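Putative spindle pole body component alp6 protein (Chaetomium thermophilum, PDB 6L7R) probably binds gamma-tubulin and microtubule minus ends as a gamma-tubulin complex component, of which this chain is an N-terminal piece. Local coordinates at residues 11-14 / 15-19. Sequence-based numbering, arbitrary orientation.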
loop_
_atom_site.group_PDB
_atom_site.type_symbol
_atom_site.label_atom_id
_atom_site.label_comp_id
_atom_site.label_asym_id
_atom_site.label_seq_id
_atom_site.Cartn_x
_atom_site.Cartn_y
_atom_site.Cartn_z
ATOM N N ASN A 11 -4.865 -11.866 -5.299
ATOM C CA ASN A 11 -3.540 -12.198 -5.813
ATOM C C ASN A 11 -2.492 -11.235 -5.258
ATOM O O ASN A 11 -1.377 -11.646 -4.911
ATOM C CB ASN A 11 -3.528 -12.167 -7.344
ATOM C CG ASN A 11 -4.312 -13.305 -7.958
ATOM O OD1 ASN A 11 -4.628 -14.291 -7.292
ATOM N ND2 ASN A 11 -4.616 -13.181 -9.244
ATOM N N ALA A 12 -2.847 -9.954 -5.146
ATOM C CA ALA A 12 -1.926 -8.984 -4.565
ATOM C C ALA A 12 -1.719 -9.251 -3.079
ATOM O O ALA A 12 -0.596 -9.125 -2.563
ATOM C CB ALA A 12 -2.446 -7.566 -4.792
ATOM N N ILE A 13 -2.790 -9.625 -2.373
ATOM C CA ILE A 13 -2.645 -9.929 -0.953
ATOM C C ILE A 13 -1.702 -11.103 -0.764
ATOM O O ILE A 13 -0.826 -11.078 0.110
ATOM C CB ILE A 13 -4.012 -10.195 -0.303
ATOM C CG1 ILE A 13 -4.836 -8.901 -0.245
ATOM C CG2 ILE A 13 -3.813 -10.790 1.109
ATOM C CD1 ILE A 13 -6.320 -9.126 0.100
ATOM N N ASP A 14 -1.859 -12.150 -1.583
ATOM C CA ASP A 14 -0.942 -13.286 -1.507
ATOM C C ASP A 14 0.501 -12.823 -1.636
ATOM O O ASP A 14 1.378 -13.248 -0.873
ATOM C CB ASP A 14 -1.245 -14.300 -2.613
ATOM C CG ASP A 14 -2.569 -15.004 -2.442
ATOM O OD1 ASP A 14 -3.092 -15.080 -1.305
ATOM O OD2 ASP A 14 -3.073 -15.514 -3.467
ATOM N N SER A 15 0.757 -11.929 -2.592
ATOM C CA SER A 15 2.112 -11.443 -2.810
ATOM C C SER A 15 2.616 -10.672 -1.602
ATOM O O SER A 15 3.756 -10.869 -1.161
ATOM C CB SER A 15 2.154 -10.570 -4.067
ATOM O OG SER A 15 1.954 -11.369 -5.213
ATOM N N LEU A 16 1.782 -9.772 -1.069
ATOM C CA LEU A 16 2.151 -8.996 0.111
ATOM C C LEU A 16 2.522 -9.907 1.270
ATOM O O LEU A 16 3.534 -9.699 1.943
ATOM C CB LEU A 16 0.991 -8.094 0.538
ATOM C CG LEU A 16 0.853 -6.604 0.235
ATOM C CD1 LEU A 16 -0.186 -6.034 1.206
ATOM C CD2 LEU A 16 2.181 -5.840 0.323
ATOM N N ILE A 17 1.681 -10.906 1.548
ATOM C CA ILE A 17 1.932 -11.756 2.704
ATOM C C ILE A 17 3.282 -12.444 2.580
ATOM O O ILE A 17 4.061 -12.489 3.540
ATOM C CB ILE A 17 0.784 -12.766 2.872
ATOM C CG1 ILE A 17 -0.498 -12.008 3.234
ATOM C CG2 ILE A 17 1.150 -13.802 3.925
ATOM C CD1 ILE A 17 -1.745 -12.893 3.317
ATOM N N GLY A 18 3.593 -12.976 1.394
ATOM C CA GLY A 18 4.867 -13.648 1.218
ATOM C C GLY A 18 6.043 -12.696 1.329
ATOM O O GLY A 18 7.103 -13.069 1.836
ATOM N N HIS A 19 5.859 -11.452 0.892
ATOM C CA HIS A 19 6.944 -10.475 0.912
ATOM C C HIS A 19 7.178 -9.909 2.310
ATOM O O HIS A 19 8.327 -9.657 2.688
ATOM C CB HIS A 19 6.635 -9.346 -0.076
ATOM C CG HIS A 19 7.785 -8.411 -0.312
ATOM N ND1 HIS A 19 8.996 -8.831 -0.820
ATOM C CD2 HIS A 19 7.897 -7.073 -0.131
ATOM C CE1 HIS A 19 9.808 -7.794 -0.934
ATOM N NE2 HIS A 19 9.166 -6.715 -0.521
HETATM O O HOH W 1 0.069 -13.942 -5.741
#
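Ser15 N donates to Asn11 O over 3.2 Å, with the donor tilted 27° from the carbonyl plane, one rung of the i to i+4 ladder of helix 6-20. The same carbonyl oxygen accepts a hydrogen bond from a water 2.8 Å away. With Ser15 OG anti to its carbonyl carbon (chi1 -69°), the hydroxyl is carried back towards the Asn11 carbonyl, where this water bridges the two. Leu16 N reaches Ala12 O at 2.9 Å, and both side chains pack on apolar groups of the partner protein. Ile17 N meets Ile13 O almost head-on, with a C=O...N angle of 165°. Beside that carbonyl oxygen, Ile17 CD1 lies 3.7 Å from Ile13 CG2, the branch methyl that stands anti to the backbone N. Cutting Ile17 back to an alanine here would probably take the CD1 contact from Ile13 CG2 and open a gap beside Ile13, which itself packs on Phe39, Val42 and Leu46 of helix 29-47. Gly18 N adds the next rung at Asp14 O, a carbonyl shared with Arg35 NH1. The chemistry thus implies a buried apolar face at Ile13 and Ile17, with Ile13 towards helix 29-47, Ala12 and Leu16 towards the other protein, and hydration between Asn11 O and Ser15 OG.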